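Local coordinates for nitrite transporter NirC (Salmonella enterica subsp. enterica serovar Typhimurium, PDB 4FC4), which carries nitrite across the cytoplasmic membrane in both directions, as a pentameric channel of the formate/nitrite transporter family, at residues Asp4-Cys9 / Leu87-Lys92; Arg18-Asn23 / Trp102-Gln107; Trp162-Ala167 / Tyr195-Ala200. All blocks are in the same frame, centred on the assembly; numbering follows the deposited sequence.

Contact 1 of 3, residues Asp4-Cys9 / Leu87-Lys92; sequences DTINKC and LTLGVK
Leu89 projects from helix 80-93 against Cys9 and Ile6, which lie one turn apart on helix 3-22. This is helix-to-helix packing within the formate/nitrite transporter fold. It joins the N-terminal helix to the second half of the broken second membrane helix, and it illustrates how one branched side chain can serve two neighbours on a single helical face.

The contact across the interface is apolar, and the two methyl groups of Leu89 divide the work. Leu89 CD1 is directed at Cys9, lying 3.6 Å from Cys9 CB and 3.7 Å from Cys9 SG, so that it sits beside the CB-SG bond rather than against the sulfur alone. Leu89 CD2 turns to Ile6 and comes within 4.1 Å of Ile6 CG1, where the two side chains cross at about a right angle. The backbones run nearest at the cysteine, with Cys9 CA and Leu89 CA 6.3 Å apart.

Around this junction the surroundings are also largely hydrophobic. Trp169 and Ile172 of helix 150-172 touch Ile6 and Cys9, respectively, while Trp246 of helix 219-248 lies against Ile6. The polar bonds stay at the margins: Thr5 OG1 turns to Arg173, and Thr88 OG1 is bonded to the carbonyl of Thr84 within its own helix.

With chi1 at -66°, Cys9 SG stands anti to its carbonyl carbon and next to its backbone N, and from there it flanks the CD1 methyl of Leu89.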
ATOM      1  N   ASP B   4      11.943   9.432  25.939  1.00 57.24           N
ATOM      2  CA  ASP B   4      11.808   8.000  25.693  1.00 58.68           C
ATOM      3  C   ASP B   4      12.594   7.430  24.542  1.00 54.94           C
ATOM      4  O   ASP B   4      13.171   6.380  24.708  1.00 57.86           O
ATOM      5  CB  ASP B   4      10.354   7.585  25.593  1.00 65.92           C
ATOM      6  CG  ASP B   4       9.587   7.958  26.847  1.00 79.08           C
ATOM      7  OD1 ASP B   4      10.104   7.696  27.976  1.00 86.10           O
ATOM      8  OD2 ASP B   4       8.492   8.546  26.712  1.00 79.44           O
ATOM      9  N   THR B   5      12.650   8.095  23.389  1.00 53.36           N
ATOM     10  CA  THR B   5      13.362   7.528  22.225  1.00 49.25           C
ATOM     11  C   THR B   5      14.837   7.491  22.483  1.00 48.83           C
ATOM     12  O   THR B   5      15.516   6.490  22.195  1.00 48.98           O
ATOM     13  CB  THR B   5      13.109   8.335  20.950  1.00 48.48           C
ATOM     14  OG1 THR B   5      11.709   8.517  20.811  1.00 50.48           O
ATOM     15  CG2 THR B   5      13.606   7.608  19.710  1.00 43.66           C
ATOM     16  N   ILE B   6      15.327   8.597  23.028  1.00 49.85           N
ATOM     17  CA  ILE B   6      16.697   8.713  23.412  1.00 50.32           C
ATOM     18  C   ILE B   6      17.087   7.626  24.411  1.00 51.54           C
ATOM     19  O   ILE B   6      18.086   6.936  24.198  1.00 51.12           O
ATOM     20  CB  ILE B   6      17.011  10.141  23.890  1.00 55.21           C
ATOM     21  CG1 ILE B   6      17.162  11.051  22.657  1.00 53.48           C
ATOM     22  CG2 ILE B   6      18.294  10.204  24.729  1.00 51.05           C
ATOM     23  CD1 ILE B   6      16.818  12.480  22.999  1.00 55.58           C
ATOM     24  N   ASN B   7      16.281   7.412  25.443  1.00 51.51           N
ATOM     25  CA  ASN B   7      16.589   6.337  26.415  1.00 52.66           C
ATOM     26  C   ASN B   7      16.598   4.956  25.818  1.00 53.22           C
ATOM     27  O   ASN B   7      17.455   4.166  26.174  1.00 57.72           O
ATOM     28  CB  ASN B   7      15.700   6.378  27.648  1.00 53.07           C
ATOM     29  CG  ASN B   7      15.977   7.593  28.514  1.00 56.70           C
ATOM     30  OD1 ASN B   7      15.077   8.099  29.175  1.00 60.28           O
ATOM     31  ND2 ASN B   7      17.214   8.092  28.482  1.00 55.44           N
ATOM     32  N   LYS B   8      15.666   4.673  24.906  1.00 50.33           N
ATOM     33  CA  LYS B   8      15.731   3.464  24.097  1.00 49.59           C
ATOM     34  C   LYS B   8      17.021   3.297  23.276  1.00 48.96           C
ATOM     35  O   LYS B   8      17.607   2.205  23.265  1.00 50.99           O
ATOM     36  CB  LYS B   8      14.502   3.363  23.205  1.00 49.82           C
ATOM     37  CG  LYS B   8      13.310   2.674  23.851  1.00 50.60           C
ATOM     38  CD  LYS B   8      11.994   3.389  23.535  1.00 52.08           C
ATOM     39  CE  LYS B   8      10.937   2.406  23.062  1.00 54.04           C
ATOM     40  NZ  LYS B   8       9.708   3.197  22.806  1.00 57.70           N
ATOM     41  N   CYS B   9      17.491   4.367  22.626  1.00 47.20           N
ATOM     42  CA  CYS B   9      18.771   4.305  21.900  1.00 46.98           C
ATOM     43  C   CYS B   9      19.961   4.064  22.804  1.00 49.41           C
ATOM     44  O   CYS B   9      20.875   3.298  22.493  1.00 49.60           O
ATOM     45  CB  CYS B   9      19.010   5.594  21.163  1.00 48.92           C
ATOM     46  SG  CYS B   9      17.839   5.901  19.842  1.00 51.70           S
ATOM     47  N   LEU B  87      25.196   4.714  19.588  1.00 52.61           N
ATOM     48  CA  LEU B  87      26.339   4.847  20.459  1.00 55.20           C
ATOM     49  C   LEU B  87      26.547   6.286  20.900  1.00 58.21           C
ATOM     50  O   LEU B  87      26.962   6.527  22.021  1.00 62.90           O
ATOM     51  CB  LEU B  87      27.578   4.251  19.813  1.00 54.11           C
ATOM     52  CG  LEU B  87      27.444   2.771  19.425  1.00 53.46           C
ATOM     53  CD1 LEU B  87      28.778   2.264  18.921  1.00 56.03           C
ATOM     54  CD2 LEU B  87      27.022   1.909  20.607  1.00 55.10           C
ATOM     55  N   THR B  88      26.197   7.240  20.047  1.00 58.42           N
ATOM     56  CA  THR B  88      26.358   8.651  20.377  1.00 59.75           C
ATOM     57  C   THR B  88      25.445   8.979  21.562  1.00 61.96           C
ATOM     58  O   THR B  88      25.920   9.504  22.613  1.00 66.30           O
ATOM     59  CB  THR B  88      26.038   9.548  19.152  1.00 59.36           C
ATOM     60  OG1 THR B  88      27.132   9.458  18.223  1.00 59.91           O
ATOM     61  CG2 THR B  88      25.821  11.004  19.563  1.00 57.24           C
ATOM     62  N   LEU B  89      24.161   8.650  21.386  1.00 55.41           N
ATOM     63  CA  LEU B  89      23.147   8.813  22.411  1.00 55.02           C
ATOM     64  C   LEU B  89      23.535   8.049  23.661  1.00 56.60           C
ATOM     65  O   LEU B  89      23.303   8.530  24.769  1.00 62.47           O
ATOM     66  CB  LEU B  89      21.742   8.395  21.893  1.00 51.42           C
ATOM     67  CG  LEU B  89      21.229   9.389  20.836  1.00 49.90           C
ATOM     68  CD1 LEU B  89      19.927   8.972  20.176  1.00 47.58           C
ATOM     69  CD2 LEU B  89      21.044  10.760  21.470  1.00 50.71           C
ATOM     70  N   GLY B  90      24.126   6.867  23.505  1.00 55.75           N
ATOM     71  CA  GLY B  90      24.651   6.099  24.663  1.00 56.57           C
ATOM     72  C   GLY B  90      25.733   6.839  25.445  1.00 58.46           C
ATOM     73  O   GLY B  90      25.669   6.919  26.695  1.00 57.70           O
ATOM     74  N   VAL B  91      26.703   7.420  24.730  1.00 56.08           N
ATOM     75  CA  VAL B  91      27.754   8.226  25.409  1.00 58.17           C
ATOM     76  C   VAL B  91      27.100   9.419  26.106  1.00 58.27           C
ATOM     77  O   VAL B  91      27.367   9.683  27.277  1.00 59.17           O
ATOM     78  CB  VAL B  91      28.889   8.670  24.430  1.00 57.94           C
ATOM     79  CG1 VAL B  91      29.861   9.627  25.097  1.00 57.79           C
ATOM     80  CG2 VAL B  91      29.628   7.447  23.861  1.00 57.05           C
ATOM     81  N   LYS B  92      26.209  10.108  25.397  1.00 56.89           N
ATOM     82  CA  LYS B  92      25.525  11.287  25.939  1.00 58.87           C
ATOM     83  C   LYS B  92      24.654  10.955  27.184  1.00 62.90           C
ATOM     84  O   LYS B  92      24.666  11.679  28.178  1.00 64.33           O
ATOM     85  CB  LYS B  92      24.732  12.003  24.815  1.00 57.34           C
ATOM     86  CG  LYS B  92      25.560  13.016  24.001  1.00 56.67           C
ATOM     87  CD  LYS B  92      25.666  14.335  24.775  1.00 59.12           C
ATOM     88  CE  LYS B  92      26.935  15.116  24.481  1.00 60.99           C
ATOM     89  NZ  LYS B  92      27.523  15.564  25.755  1.00 64.29           N
TER

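Contact 2 of 3, residues Arg18-Asn23 / Trp102-Gln107; sequences RLSANN and WAILPQ
Ser20 of helix 3-22 faces both Gln107 and Ile104, which occupy adjacent turns of helix 98-125, and the small interface so formed mixes polar and apolar groups. It links the end of the N-terminal helix to the third membrane helix of the formate/nitrite transporter fold.

The polar side consists of a hydroxyl and an amide. Ser20 OG lies 3.2 Å from Gln107 NE2, approaching well off the amide plane, and it is 4.0 Å from Gln107 OE1. On the serine side, OG is anti to the backbone N (chi1 179°), the orientation that carries the hydroxyl across to the other helix. Gln107 meets it with a chain extended beyond CG, bringing the amide up alongside helix 3-22.

The hydrocarbon side is lighter. Ile104 CD1 rests 4.2 Å from Ser20 CB, and the methylene Ile104 CG1 lies near the hydroxyl, 4.1 Å from Ser20 OG. Phe27 of helix 24-51 touches Ser20, Ile104 and Gln107 alike, so an aromatic side chain borders both sides. Leu87 packs on Ile104 from helix 80-93.

Backbone features frame the contact. Helix 98-125 is kinked at Pro106, whose N has no bond to the preceding turn, immediately before the residue that presents its amide to Ser20. Beyond Ser20, helix 3-22 gives way to Asn23, the N-cap of the next helix, where OD1 accepts from Gly26 N; Asn23 also packs on Thr249 of the second subunit.

The chemistry implies a small, mixed junction, a hydroxyl and an amide close together beside an isoleucine, rather than a closely interlocked hydrophobic seam.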
ATOM      1  N   ARG B  18      27.266  -4.760  25.540  1.00 62.37           N
ATOM      2  CA  ARG B  18      27.307  -6.034  26.312  1.00 62.82           C
ATOM      3  C   ARG B  18      27.553  -7.161  25.334  1.00 61.44           C
ATOM      4  O   ARG B  18      28.351  -8.074  25.607  1.00 62.23           O
ATOM      5  CB  ARG B  18      26.057  -6.296  27.193  1.00 59.18           C
ATOM      6  CG  ARG B  18      26.020  -5.454  28.474  1.00 60.82           C
ATOM      7  CD  ARG B  18      24.894  -5.825  29.436  1.00 62.17           C
ATOM      8  NE  ARG B  18      23.599  -5.668  28.790  1.00 61.07           N
ATOM      9  CZ  ARG B  18      22.896  -4.542  28.754  1.00 59.37           C
ATOM     10  NH1 ARG B  18      21.762  -4.531  28.112  1.00 58.89           N
ATOM     11  NH2 ARG B  18      23.315  -3.436  29.368  1.00 64.67           N
ATOM     12  N   LEU B  19      26.910  -7.045  24.173  1.00 56.13           N
ATOM     13  CA  LEU B  19      27.065  -8.027  23.125  1.00 53.53           C
ATOM     14  C   LEU B  19      28.528  -8.123  22.663  1.00 55.92           C
ATOM     15  O   LEU B  19      29.070  -9.214  22.579  1.00 57.07           O
ATOM     16  CB  LEU B  19      26.137  -7.727  21.969  1.00 47.39           C
ATOM     17  CG  LEU B  19      26.142  -8.722  20.808  1.00 46.89           C
ATOM     18  CD1 LEU B  19      25.661 -10.045  21.343  1.00 47.29           C
ATOM     19  CD2 LEU B  19      25.242  -8.246  19.652  1.00 44.17           C
ATOM     20  N   SER B  20      29.154  -6.981  22.398  1.00 56.42           N
ATOM     21  CA  SER B  20      30.512  -6.918  21.910  1.00 57.12           C
ATOM     22  C   SER B  20      31.495  -7.614  22.863  1.00 60.25           C
ATOM     23  O   SER B  20      32.343  -8.405  22.445  1.00 63.97           O
ATOM     24  CB  SER B  20      30.888  -5.451  21.692  1.00 58.47           C
ATOM     25  OG  SER B  20      32.229  -5.322  21.239  1.00 64.45           O
ATOM     26  N   ALA B  21      31.341  -7.359  24.157  1.00 61.00           N
ATOM     27  CA  ALA B  21      32.296  -7.803  25.144  1.00 60.18           C
ATOM     28  C   ALA B  21      31.977  -9.201  25.657  1.00 63.19           C
ATOM     29  O   ALA B  21      32.881  -9.961  25.927  1.00 63.70           O
ATOM     30  CB  ALA B  21      32.359  -6.802  26.287  1.00 59.95           C
ATOM     31  N   ASN B  22      30.702  -9.559  25.779  1.00 63.33           N
ATOM     32  CA  ASN B  22      30.322 -10.831  26.431  1.00 65.37           C
ATOM     33  C   ASN B  22      30.047 -11.996  25.482  1.00 65.29           C
ATOM     34  O   ASN B  22      30.033 -13.167  25.891  1.00 64.74           O
ATOM     35  CB  ASN B  22      29.097 -10.662  27.348  1.00 66.63           C
ATOM     36  CG  ASN B  22      29.238  -9.515  28.352  1.00 74.38           C
ATOM     37  OD1 ASN B  22      30.343  -9.085  28.735  1.00 71.55           O
ATOM     38  ND2 ASN B  22      28.092  -9.010  28.780  1.00 76.30           N
ATOM     39  N   ASN B  23      29.785 -11.695  24.222  1.00 63.49           N
ATOM     40  CA  ASN B  23      29.443 -12.745  23.269  1.00 65.34           C
ATOM     41  C   ASN B  23      29.978 -12.285  21.904  1.00 64.14           C
ATOM     42  O   ASN B  23      29.182 -11.992  20.977  1.00 56.57           O
ATOM     43  CB  ASN B  23      27.917 -13.035  23.302  1.00 66.78           C
ATOM     44  CG  ASN B  23      27.473 -14.133  22.318  1.00 70.79           C
ATOM     45  OD1 ASN B  23      28.281 -14.851  21.710  1.00 73.91           O
ATOM     46  ND2 ASN B  23      26.159 -14.257  22.155  1.00 73.42           N
ATOM     47  N   TRP B 102      34.005   4.225  20.374  1.00 64.82           N
ATOM     48  CA  TRP B 102      35.074   4.073  19.384  1.00 64.53           C
ATOM     49  C   TRP B 102      35.704   2.693  19.294  1.00 63.35           C
ATOM     50  O   TRP B 102      36.231   2.345  18.263  1.00 65.10           O
ATOM     51  CB  TRP B 102      36.108   5.183  19.511  1.00 63.56           C
ATOM     52  CG  TRP B 102      35.523   6.578  19.398  1.00 63.59           C
ATOM     53  CD1 TRP B 102      35.582   7.593  20.353  1.00 68.86           C
ATOM     54  CD2 TRP B 102      34.791   7.179  18.258  1.00 64.21           C
ATOM     55  NE1 TRP B 102      34.971   8.743  19.901  1.00 67.81           N
ATOM     56  CE2 TRP B 102      34.469   8.563  18.659  1.00 64.11           C
ATOM     57  CE3 TRP B 102      34.367   6.719  16.987  1.00 61.94           C
ATOM     58  CZ2 TRP B 102      33.769   9.429  17.826  1.00 61.30           C
ATOM     59  CZ3 TRP B 102      33.674   7.611  16.157  1.00 59.29           C
ATOM     60  CH2 TRP B 102      33.386   8.933  16.567  1.00 62.69           C
ATOM     61  N   ALA B 103      35.623   1.857  20.323  1.00 61.81           N
ATOM     62  CA  ALA B 103      36.109   0.491  20.183  1.00 60.27           C
ATOM     63  C   ALA B 103      35.112  -0.380  19.372  1.00 60.90           C
ATOM     64  O   ALA B 103      35.486  -1.336  18.693  1.00 61.32           O
ATOM     65  CB  ALA B 103      36.351  -0.096  21.548  1.00 61.55           C
ATOM     66  N   ILE B 104      33.839  -0.015  19.420  1.00 56.22           N
ATOM     67  CA  ILE B 104      32.823  -0.818  18.825  1.00 56.95           C
ATOM     68  C   ILE B 104      32.586  -0.516  17.334  1.00 57.47           C
ATOM     69  O   ILE B 104      32.488  -1.451  16.521  1.00 59.54           O
ATOM     70  CB  ILE B 104      31.516  -0.693  19.644  1.00 56.94           C
ATOM     71  CG1 ILE B 104      31.729  -1.299  21.065  1.00 56.21           C
ATOM     72  CG2 ILE B 104      30.367  -1.308  18.884  1.00 49.92           C
ATOM     73  CD1 ILE B 104      30.497  -1.285  21.939  1.00 55.32           C
ATOM     74  N   LEU B 105      32.477   0.774  16.985  1.00 55.45           N
ATOM     75  CA  LEU B 105      32.123   1.192  15.621  1.00 50.46           C
ATOM     76  C   LEU B 105      32.973   0.473  14.542  1.00 51.08           C
ATOM     77  O   LEU B 105      32.400  -0.030  13.578  1.00 49.00           O
ATOM     78  CB  LEU B 105      32.175   2.726  15.447  1.00 47.70           C
ATOM     79  CG  LEU B 105      31.003   3.530  15.998  1.00 49.67           C
ATOM     80  CD1 LEU B 105      31.330   4.996  15.878  1.00 44.11           C
ATOM     81  CD2 LEU B 105      29.656   3.208  15.274  1.00 45.83           C
ATOM     82  N   PRO B 106      34.326   0.435  14.695  1.00 50.08           N
ATOM     83  CA  PRO B 106      35.148  -0.230  13.657  1.00 51.21           C
ATOM     84  C   PRO B 106      34.856  -1.750  13.528  1.00 53.56           C
ATOM     85  O   PRO B 106      34.878  -2.311  12.411  1.00 54.60           O
ATOM     86  CB  PRO B 106      36.620   0.014  14.132  1.00 52.27           C
ATOM     87  CG  PRO B 106      36.520   0.528  15.547  1.00 51.63           C
ATOM     88  CD  PRO B 106      35.156   1.193  15.655  1.00 51.12           C
ATOM     89  N   GLN B 107      34.631  -2.418  14.660  1.00 53.13           N
ATOM     90  CA  GLN B 107      34.164  -3.799  14.641  1.00 53.74           C
ATOM     91  C   GLN B 107      32.843  -3.982  13.859  1.00 48.38           C
ATOM     92  O   GLN B 107      32.730  -4.935  13.057  1.00 43.91           O
ATOM     93  CB  GLN B 107      33.880  -4.296  16.034  1.00 58.82           C
ATOM     94  CG  GLN B 107      35.012  -4.216  17.034  1.00 65.40           C
ATOM     95  CD  GLN B 107      34.715  -5.135  18.223  1.00 71.73           C
ATOM     96  OE1 GLN B 107      35.588  -5.358  19.038  1.00 63.94           O
ATOM     97  NE2 GLN B 107      33.455  -5.687  18.306  1.00 65.92           N
TER

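Contact 3 of 3, residues Trp162-Ala167 / Tyr195-Ala200; sequences WLVCLA and YEHSVA
His197 and Val164 meet across the heart of the subunit, Val164 CG2 lying 4.1 Å from His197 CD2 while the two side chains cross at about a right angle. The imidazole has CG anti to the backbone N (chi1 -171°), which swings the ring out from its extended link toward helix 150-172. Val164 offers the methyl that lies beside its own backbone N; the ring carbon rather than either ring nitrogen receives it.

Those nitrogens are engaged elsewhere. His197 ND1 accepts from Ala200 N at 3.1 Å, a capping bond that places His197 at the N-cap of helix 198-209. The donor stands 34° out of the ring plane, and the N-H...N angle is 147°. NE2 is hydrogen-bonded to Thr81 OG1 at the start of helix 80-93. Two bonds and a hydrocarbon contact thus restrain the rotation of this buried ring.

The site lies where the fifth membrane helix is broken: helix 177-192 ends, an extended link follows, and helix 198-209 resumes. Such interrupted helices are a hallmark of the aquaporin-like fold of this family, in which a histidine at the break faces the conduction pathway; His197 probably does so here.

Leu163, one residue before Val164, serves the beginning of the extended link. Leu163 CD1 comes to the edge of the Tyr195 ring, near the ring plane, 3.8 Å from Tyr195 CE2 and 3.9 Å from Tyr195 CD2. Phe190 of helix 177-192 touches Leu163 and Val164 together. At the subunit boundary, Leu163 also packs on Leu40 of the third subunit, and Tyr195 packs on Ile43 of that same neighbouring chain.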
ATOM      1  N   TRP B 162      21.680  10.548   7.443  1.00 45.29           N
ATOM      2  CA  TRP B 162      20.577  11.336   7.960  1.00 43.45           C
ATOM      3  C   TRP B 162      19.326  10.552   7.718  1.00 44.99           C
ATOM      4  O   TRP B 162      18.575  10.281   8.663  1.00 47.75           O
ATOM      5  CB  TRP B 162      20.501  12.693   7.246  1.00 40.62           C
ATOM      6  CG  TRP B 162      19.957  13.765   8.171  1.00 42.03           C
ATOM      7  CD1 TRP B 162      19.340  13.575   9.405  1.00 42.34           C
ATOM      8  CD2 TRP B 162      19.939  15.206   7.959  1.00 42.09           C
ATOM      9  NE1 TRP B 162      18.968  14.757   9.961  1.00 43.13           N
ATOM     10  CE2 TRP B 162      19.289  15.784   9.140  1.00 46.69           C
ATOM     11  CE3 TRP B 162      20.418  16.055   6.966  1.00 45.73           C
ATOM     12  CZ2 TRP B 162      19.142  17.189   9.309  1.00 49.34           C
ATOM     13  CZ3 TRP B 162      20.245  17.458   7.125  1.00 46.75           C
ATOM     14  CH2 TRP B 162      19.614  18.001   8.264  1.00 49.47           C
ATOM     15  N   LEU B 163      19.111  10.148   6.457  1.00 39.26           N
ATOM     16  CA  LEU B 163      17.859   9.561   6.060  1.00 40.56           C
ATOM     17  C   LEU B 163      17.724   8.150   6.671  1.00 43.44           C
ATOM     18  O   LEU B 163      16.676   7.791   7.180  1.00 40.11           O
ATOM     19  CB  LEU B 163      17.683   9.546   4.513  1.00 37.20           C
ATOM     20  CG  LEU B 163      17.087  10.857   4.011  1.00 37.51           C
ATOM     21  CD1 LEU B 163      17.254  11.073   2.497  1.00 38.16           C
ATOM     22  CD2 LEU B 163      15.610  10.956   4.440  1.00 36.14           C
ATOM     23  N   VAL B 164      18.788   7.356   6.622  1.00 42.90           N
ATOM     24  CA  VAL B 164      18.737   6.002   7.170  1.00 42.43           C
ATOM     25  C   VAL B 164      18.558   6.014   8.725  1.00 45.81           C
ATOM     26  O   VAL B 164      17.695   5.273   9.251  1.00 45.89           O
ATOM     27  CB  VAL B 164      19.961   5.170   6.719  1.00 38.99           C
ATOM     28  CG1 VAL B 164      19.882   3.748   7.300  1.00 35.32           C
ATOM     29  CG2 VAL B 164      20.041   5.200   5.209  1.00 31.54           C
ATOM     30  N   CYS B 165      19.355   6.833   9.436  1.00 41.45           N
ATOM     31  CA  CYS B 165      19.064   7.105  10.850  1.00 42.28           C
ATOM     32  C   CYS B 165      17.677   7.688  11.108  1.00 42.29           C
ATOM     33  O   CYS B 165      17.077   7.397  12.139  1.00 49.97           O
ATOM     34  CB  CYS B 165      20.117   7.985  11.474  1.00 41.67           C
ATOM     35  SG  CYS B 165      21.626   7.031  11.716  1.00 51.30           S
ATOM     36  N   LEU B 166      17.156   8.512  10.199  1.00 39.37           N
ATOM     37  CA  LEU B 166      15.797   8.985  10.359  1.00 40.61           C
ATOM     38  C   LEU B 166      14.796   7.810  10.316  1.00 45.68           C
ATOM     39  O   LEU B 166      13.826   7.792  11.081  1.00 48.96           O
ATOM     40  CB  LEU B 166      15.450  10.076   9.336  1.00 39.91           C
ATOM     41  CG  LEU B 166      15.923  11.456   9.852  1.00 42.12           C
ATOM     42  CD1 LEU B 166      16.166  12.453   8.708  1.00 42.12           C
ATOM     43  CD2 LEU B 166      14.984  12.025  10.913  1.00 38.84           C
ATOM     44  N   ALA B 167      15.062   6.808   9.462  1.00 41.30           N
ATOM     45  CA  ALA B 167      14.214   5.642   9.351  1.00 37.13           C
ATOM     46  C   ALA B 167      14.308   4.851  10.659  1.00 38.45           C
ATOM     47  O   ALA B 167      13.306   4.422  11.219  1.00 38.18           O
ATOM     48  CB  ALA B 167      14.652   4.807   8.160  1.00 37.24           C
ATOM     49  N   TYR B 195      22.208   9.575  -2.850  1.00 37.41           N
ATOM     50  CA  TYR B 195      23.109   9.606  -1.671  1.00 39.22           C
ATOM     51  C   TYR B 195      23.924   8.269  -1.442  1.00 40.46           C
ATOM     52  O   TYR B 195      23.619   7.246  -2.008  1.00 41.46           O
ATOM     53  CB  TYR B 195      22.382  10.054  -0.409  1.00 36.30           C
ATOM     54  CG  TYR B 195      21.601  11.330  -0.533  1.00 39.62           C
ATOM     55  CD1 TYR B 195      22.068  12.412  -1.297  1.00 39.78           C
ATOM     56  CD2 TYR B 195      20.359  11.462   0.124  1.00 42.03           C
ATOM     57  CE1 TYR B 195      21.334  13.593  -1.396  1.00 40.58           C
ATOM     58  CE2 TYR B 195      19.616  12.628   0.026  1.00 43.22           C
ATOM     59  CZ  TYR B 195      20.108  13.693  -0.716  1.00 43.24           C
ATOM     60  OH  TYR B 195      19.336  14.822  -0.795  1.00 41.36           O
ATOM     61  N   GLU B 196      24.953   8.293  -0.617  1.00 41.24           N
ATOM     62  CA  GLU B 196      25.921   7.163  -0.532  1.00 44.73           C
ATOM     63  C   GLU B 196      25.798   6.421   0.804  1.00 45.67           C
ATOM     64  O   GLU B 196      25.947   7.040   1.878  1.00 47.45           O
ATOM     65  CB  GLU B 196      27.385   7.696  -0.650  1.00 47.80           C
ATOM     66  CG  GLU B 196      27.850   8.192  -2.028  1.00 48.59           C
ATOM     67  CD  GLU B 196      27.957   7.101  -3.091  1.00 49.77           C
ATOM     68  OE1 GLU B 196      28.909   6.268  -3.128  1.00 46.00           O
ATOM     69  OE2 GLU B 196      27.033   7.070  -3.901  1.00 50.35           O
ATOM     70  N   HIS B 197      25.552   5.111   0.759  1.00 43.91           N
ATOM     71  CA  HIS B 197      25.477   4.305   1.989  1.00 41.28           C
ATOM     72  C   HIS B 197      26.705   3.442   2.063  1.00 40.71           C
ATOM     73  O   HIS B 197      26.960   2.681   1.150  1.00 42.36           O
ATOM     74  CB  HIS B 197      24.161   3.466   2.033  1.00 41.22           C
ATOM     75  CG  HIS B 197      23.920   2.795   3.368  1.00 36.42           C
ATOM     76  ND1 HIS B 197      23.965   1.474   3.518  1.00 36.50           N
ATOM     77  CD2 HIS B 197      23.689   3.342   4.658  1.00 37.17           C
ATOM     78  CE1 HIS B 197      23.781   1.158   4.848  1.00 37.15           C
ATOM     79  NE2 HIS B 197      23.585   2.312   5.530  1.00 36.14           N
ATOM     80  N   SER B 198      27.534   3.636   3.086  1.00 45.84           N
ATOM     81  CA  SER B 198      28.850   2.922   3.224  1.00 44.74           C
ATOM     82  C   SER B 198      28.713   1.371   3.148  1.00 44.33           C
ATOM     83  O   SER B 198      29.314   0.726   2.283  1.00 42.56           O
ATOM     84  CB  SER B 198      29.566   3.346   4.514  1.00 42.92           C
ATOM     85  OG  SER B 198      28.838   2.896   5.675  1.00 43.23           O
ATOM     86  N   VAL B 199      27.898   0.790   4.023  1.00 44.12           N
ATOM     87  CA  VAL B 199      27.660  -0.675   4.022  1.00 46.33           C
ATOM     88  C   VAL B 199      27.009  -1.153   2.711  1.00 44.18           C
ATOM     89  O   VAL B 199      27.385  -2.175   2.129  1.00 47.13           O
ATOM     90  CB  VAL B 199      26.852  -1.110   5.274  1.00 45.66           C
ATOM     91  CG1 VAL B 199      26.564  -2.590   5.278  1.00 44.17           C
ATOM     92  CG2 VAL B 199      27.608  -0.741   6.547  1.00 41.44           C
ATOM     93  N   ALA B 200      26.028  -0.431   2.220  1.00 44.40           N
ATOM     94  CA  ALA B 200      25.421  -0.847   0.933  1.00 43.54           C
ATOM     95  C   ALA B 200      26.466  -0.799  -0.211  1.00 44.10           C
ATOM     96  O   ALA B 200      26.423  -1.622  -1.115  1.00 43.20           O
ATOM     97  CB  ALA B 200      24.201   0.005   0.588  1.00 39.62           C
TER

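Overall arrangement
Contacts 1 and 2 both use helix 3-22, with stretches near its two ends, and they touch: Leu87 CD1 lies 3.9 Å from Leu105 CD2 and equally far from Ile104 CG2. Their partner helices, 80-93 and 98-125, are consecutive. Contact 3 stands apart, its centre about 19 Å from that of contact 1 and about 21 Å from that of contact 2. It is also the most central, some 5 Å from the middle of the chain. Contacts 1 and 3 are buried, the former purely apolar between the segments, the latter hydrocarbon against aromatic rings. Contact 2, partly buried, sets a hydroxyl and an amide beside an isoleucine.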